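Local coordinates for Swi5-dependent recombination DNA repair protein 1 (Schizosaccharomyces pombe, PDB 3VIQ) that takes part in DNA recombination repair and meiotic chromosome segregation, working with its partner Swi5 and the recombinase Rhp51, at residues A51-A56 with H109-D114; F77-E80 with G86-Q89. One frame throughout, in Å; residues are numbered along the deposited sequence.

Contact 1: A51-A56 with H109-D114; sequences AAQQAA and HLMSFD
Met111 reaches across to helix 38-68 and lays its thioether over Ala52 and Gln53. Its SD lies 3.6 Å from Ala52 CB, an apolar contact on a residue whose lone methyl lets the loop chain come close to the helix. The terminal CE sits beyond SD, beside the peptide that links Ala52 and Gln53 and near Gln53 CB. Its exact place is doubtful, because the model puts it too near the helix backbone. Closer to its own backbone, Met111 CG approaches Gln53 CG at 4.2 Å, the glutamine using its aliphatic part while its chain runs across the methionine at a slant. Met111 can span the gap because it is stretched out past CG (chi2 -176°, chi3 164°). No hydrogen bond links the two segments, so hydrophobic contact holds them. An alanine in place of Met111 would probably take away the methionine's share of the cover over Ala52 and the Gln53 methylenes and open a gap between loop and helix.

Farther out, Trp120 packs on Met111, Gln53 and Ala56, while Ser112 OG bonds to Val108 O and the Ser112 backbone pairs with Lys121. Ile53 of the Swi5 chain also packs on Ala52. The arrangement is that of a C-terminal loop and short strand folded back over a long helix, whose part in this contact lies in a predicted coiled coil, within the C-terminal domain that binds Swi5.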
loop_
_atom_site.group_PDB
_atom_site.type_symbol
_atom_site.label_atom_id
_atom_site.label_comp_id
_atom_site.label_asym_id
_atom_site.label_seq_id
_atom_site.Cartn_x
_atom_site.Cartn_y
_atom_site.Cartn_z
ATOM N N ALA A 51 -12.626 3.810 -12.815
ATOM C CA ALA A 51 -12.218 3.161 -14.086
ATOM C C ALA A 51 -12.080 1.639 -13.949
ATOM O O ALA A 51 -12.659 0.897 -14.732
ATOM C CB ALA A 51 -10.949 3.763 -14.654
ATOM N N ALA A 52 -11.332 1.183 -12.968
ATOM C CA ALA A 52 -11.134 -0.261 -12.741
ATOM C C ALA A 52 -12.441 -1.024 -12.549
ATOM O O ALA A 52 -12.618 -2.071 -13.139
ATOM C CB ALA A 52 -10.197 -0.499 -11.559
ATOM N N GLN A 53 -13.356 -0.482 -11.752
ATOM C CA GLN A 53 -14.700 -1.065 -11.517
ATOM C C GLN A 53 -15.568 -1.198 -12.786
ATOM O O GLN A 53 -16.201 -2.249 -13.050
ATOM C CB GLN A 53 -15.458 -0.240 -10.446
ATOM C CG GLN A 53 -14.795 -0.294 -9.054
ATOM C CD GLN A 53 -15.431 0.598 -7.994
ATOM O OE1 GLN A 53 -16.309 1.400 -8.281
ATOM N NE2 GLN A 53 -14.959 0.470 -6.757
ATOM N N GLN A 54 -15.633 -0.117 -13.535
ATOM C CA GLN A 54 -16.330 -0.085 -14.813
ATOM C C GLN A 54 -15.720 -1.118 -15.772
ATOM O O GLN A 54 -16.457 -1.929 -16.369
ATOM C CB GLN A 54 -16.192 1.330 -15.378
ATOM C CG GLN A 54 -17.125 1.726 -16.466
ATOM C CD GLN A 54 -16.910 3.191 -16.911
ATOM O OE1 GLN A 54 -16.371 4.021 -16.165
ATOM N NE2 GLN A 54 -17.323 3.493 -18.138
ATOM N N ALA A 55 -14.379 -1.110 -15.910
ATOM C CA ALA A 55 -13.694 -2.080 -16.781
ATOM C C ALA A 55 -13.866 -3.520 -16.273
ATOM O O ALA A 55 -14.048 -4.445 -17.082
ATOM C CB ALA A 55 -12.205 -1.742 -16.928
ATOM N N ALA A 56 -13.801 -3.719 -14.954
ATOM C CA ALA A 56 -14.061 -5.049 -14.376
ATOM C C ALA A 56 -15.452 -5.585 -14.748
ATOM O O ALA A 56 -15.592 -6.756 -15.066
ATOM C CB ALA A 56 -13.883 -5.047 -12.843
ATOM N N HIS A 109 -8.740 -5.093 0.059
ATOM C CA HIS A 109 -8.833 -3.764 0.673
ATOM C C HIS A 109 -8.796 -2.603 -0.327
ATOM O O HIS A 109 -9.215 -1.501 0.003
ATOM C CB HIS A 109 -7.745 -3.587 1.756
ATOM C CG HIS A 109 -6.447 -4.285 1.449
ATOM N ND1 HIS A 109 -6.280 -5.652 1.587
ATOM C CD2 HIS A 109 -5.251 -3.804 1.025
ATOM C CE1 HIS A 109 -5.044 -5.979 1.257
ATOM N NE2 HIS A 109 -4.397 -4.876 0.915
ATOM N N LEU A 110 -8.296 -2.840 -1.536
ATOM C CA LEU A 110 -8.231 -1.799 -2.571
ATOM C C LEU A 110 -9.602 -1.596 -3.245
ATOM O O LEU A 110 -10.105 -0.468 -3.386
ATOM C CB LEU A 110 -7.179 -2.195 -3.616
ATOM C CG LEU A 110 -6.798 -1.182 -4.692
ATOM C CD1 LEU A 110 -6.259 0.080 -4.059
ATOM C CD2 LEU A 110 -5.771 -1.785 -5.604
ATOM N N MET A 111 -10.193 -2.718 -3.642
ATOM C CA MET A 111 -11.348 -2.766 -4.521
ATOM C C MET A 111 -12.058 -4.084 -4.175
ATOM O O MET A 111 -11.428 -5.140 -4.217
ATOM C CB MET A 111 -10.840 -2.804 -5.960
ATOM C CG MET A 111 -11.699 -2.181 -7.020
ATOM S SD MET A 111 -10.930 -2.465 -8.643
ATOM C CE MET A 111 -12.319 -2.107 -9.668
ATOM N N SER A 112 -13.333 -4.020 -3.804
ATOM C CA SER A 112 -14.100 -5.225 -3.509
ATOM C C SER A 112 -15.539 -5.085 -3.928
ATOM O O SER A 112 -16.089 -3.978 -3.914
ATOM C CB SER A 112 -14.070 -5.555 -2.015
ATOM O OG SER A 112 -12.866 -6.204 -1.709
ATOM N N PHE A 113 -16.129 -6.232 -4.283
ATOM C CA PHE A 113 -17.533 -6.334 -4.635
ATOM C C PHE A 113 -18.284 -6.907 -3.435
ATOM O O PHE A 113 -17.843 -7.860 -2.799
ATOM C CB PHE A 113 -17.723 -7.244 -5.857
ATOM C CG PHE A 113 -19.065 -7.075 -6.552
ATOM C CD1 PHE A 113 -19.378 -5.897 -7.220
ATOM C CD2 PHE A 113 -20.011 -8.109 -6.552
ATOM C CE1 PHE A 113 -20.609 -5.752 -7.870
ATOM C CE2 PHE A 113 -21.248 -7.962 -7.197
ATOM C CZ PHE A 113 -21.540 -6.785 -7.860
ATOM N N ASP A 114 -19.411 -6.285 -3.119
ATOM C CA ASP A 114 -20.337 -6.815 -2.132
ATOM C C ASP A 114 -21.178 -7.888 -2.827
ATOM O O ASP A 114 -22.207 -7.609 -3.452
ATOM C CB ASP A 114 -21.213 -5.692 -1.589
ATOM C CG ASP A 114 -22.165 -6.155 -0.519
ATOM O OD1 ASP A 114 -22.408 -7.379 -0.388
ATOM O OD2 ASP A 114 -22.681 -5.266 0.188
#

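Contact 2: F77-E80 with G86-Q89; sequences FRIE and GQIQ
The loop end of the beta hairpin formed by strands 73-78 and 88-93 is closed by main-chain bonds, from Phe77 and Gln89 to Ile79 and Gly86. The antiparallel hydrogen-bonded pair Phe77-Gln89 exchanges two bonds, Phe77 N to Gln89 O at 3.0 Å and a very short one from Gln89 N to Phe77 O. Next comes the non-hydrogen-bonded pair of Arg78 and Ile88. Past the strands Ile79 bonds to two different residues, its N almost straight to Gln87 O (2.7 Å, 177°) and its O from Gly86 N (2.9 Å), so the regular register stops here.

One face of the Phe77 ring covers the aliphatic start of Gln89: CB makes a CH-pi contact toward the rim, 3.8 Å from the centroid, and CG nears CZ. With CG between the backbone N and the carbonyl carbon (chi1 54°), the ring leans across to its partner strand. Ile79, partly covered, sets CD1 beside Gln87 CG and near Gln89 OE1. On the other face, extended Arg78 carries its guanidinium past Gly86 CA, with Glu80 OE1 over one face, an exposed, charge-only salt bridge. A positive phi of 116° suits Gly86, since a beta carbon would press on the preceding carbonyl. A hydrogen-bonded pair, then a non-hydrogen-bonded one, leading into a glycine-containing loop characterises the end of an antiparallel beta hairpin.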
loop_
_atom_site.group_PDB
_atom_site.type_symbol
_atom_site.label_atom_id
_atom_site.label_comp_id
_atom_site.label_asym_id
_atom_site.label_seq_id
_atom_site.Cartn_x
_atom_site.Cartn_y
_atom_site.Cartn_z
ATOM N N PHE A 77 -10.324 -30.425 -3.263
ATOM C CA PHE A 77 -9.457 -30.728 -2.119
ATOM C C PHE A 77 -9.343 -32.214 -1.934
ATOM O O PHE A 77 -10.169 -32.975 -2.422
ATOM C CB PHE A 77 -9.948 -30.081 -0.818
ATOM C CG PHE A 77 -11.384 -30.396 -0.472
ATOM C CD1 PHE A 77 -11.703 -31.474 0.335
ATOM C CD2 PHE A 77 -12.406 -29.621 -0.960
ATOM C CE1 PHE A 77 -13.013 -31.754 0.645
ATOM C CE2 PHE A 77 -13.724 -29.920 -0.661
ATOM C CZ PHE A 77 -14.015 -30.973 0.151
ATOM N N ARG A 78 -8.324 -32.630 -1.202
ATOM C CA ARG A 78 -8.102 -34.039 -0.936
ATOM C C ARG A 78 -8.879 -34.526 0.302
ATOM O O ARG A 78 -8.975 -33.830 1.292
ATOM C CB ARG A 78 -6.620 -34.233 -0.724
ATOM C CG ARG A 78 -6.153 -35.634 -0.661
ATOM C CD ARG A 78 -4.686 -35.653 -0.244
ATOM N NE ARG A 78 -4.356 -36.956 0.291
ATOM C CZ ARG A 78 -3.439 -37.192 1.221
ATOM N NH1 ARG A 78 -2.731 -36.203 1.733
ATOM N NH2 ARG A 78 -3.247 -38.451 1.650
ATOM N N ILE A 79 -9.407 -35.738 0.239
ATOM C CA ILE A 79 -10.128 -36.327 1.350
ATOM C C ILE A 79 -9.138 -36.983 2.344
ATOM O O ILE A 79 -8.366 -37.880 1.977
ATOM C CB ILE A 79 -11.146 -37.369 0.847
ATOM C CG1 ILE A 79 -12.227 -36.693 -0.024
ATOM C CG2 ILE A 79 -11.768 -38.111 2.015
ATOM C CD1 ILE A 79 -13.206 -37.697 -0.647
ATOM N N GLU A 80 -9.185 -36.542 3.602
ATOM C CA GLU A 80 -8.174 -36.923 4.592
ATOM C C GLU A 80 -8.631 -38.035 5.552
ATOM O O GLU A 80 -7.775 -38.676 6.170
ATOM C CB GLU A 80 -7.710 -35.697 5.389
ATOM C CG GLU A 80 -7.625 -34.370 4.588
ATOM C CD GLU A 80 -6.525 -34.327 3.504
ATOM O OE1 GLU A 80 -5.685 -35.262 3.415
ATOM O OE2 GLU A 80 -6.505 -33.321 2.741
ATOM N N GLY A 86 -7.564 -40.122 0.396
ATOM C CA GLY A 86 -6.674 -40.062 -0.789
ATOM C C GLY A 86 -7.301 -39.424 -2.032
ATOM O O GLY A 86 -6.672 -38.636 -2.747
ATOM N N GLN A 87 -8.555 -39.767 -2.283
ATOM C CA GLN A 87 -9.318 -39.168 -3.361
ATOM C C GLN A 87 -9.369 -37.655 -3.208
ATOM O O GLN A 87 -9.187 -37.128 -2.106
ATOM C CB GLN A 87 -10.723 -39.766 -3.372
ATOM C CG GLN A 87 -11.719 -39.041 -4.247
ATOM C CD GLN A 87 -12.979 -39.831 -4.447
ATOM O OE1 GLN A 87 -13.038 -41.022 -4.141
ATOM N NE2 GLN A 87 -13.994 -39.183 -4.980
ATOM N N ILE A 88 -9.558 -36.961 -4.332
ATOM C CA ILE A 88 -9.736 -35.508 -4.360
ATOM C C ILE A 88 -11.244 -35.273 -4.492
ATOM O O ILE A 88 -11.915 -35.969 -5.252
ATOM C CB ILE A 88 -8.981 -34.883 -5.557
ATOM C CG1 ILE A 88 -7.479 -35.216 -5.469
ATOM C CG2 ILE A 88 -9.168 -33.370 -5.620
ATOM C CD1 ILE A 88 -7.114 -36.619 -5.975
ATOM N N GLN A 89 -11.771 -34.341 -3.716
ATOM C CA GLN A 89 -13.195 -34.074 -3.661
ATOM C C GLN A 89 -13.402 -32.861 -4.521
ATOM O O GLN A 89 -12.719 -31.848 -4.328
ATOM C CB GLN A 89 -13.646 -33.779 -2.222
ATOM C CG GLN A 89 -15.138 -33.526 -2.041
ATOM C CD GLN A 89 -15.963 -34.784 -2.218
ATOM O OE1 GLN A 89 -15.869 -35.728 -1.431
ATOM N NE2 GLN A 89 -16.759 -34.813 -3.260
#

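In the fold
Contact 1 is buried, contact 2 lies on the surface, and their centres are 34 Å apart with about 23 Å between nearest atoms. They share no secondary-structure element, although strand 73-78 follows helix 38-68 in the chain, so the hairpin is an excursion made before the chain returns to that helix. The chemistry follows the setting. Contact 1 joins parts distant in sequence through a methionine packed on an alanine and the aliphatic part of a glutamine, with Swi5 packing nearby. Contact 2 joins near neighbours through backbone hydrogen bonds, and its glutamines and arginine suit exposed positions where no other chain of the assembly touches them.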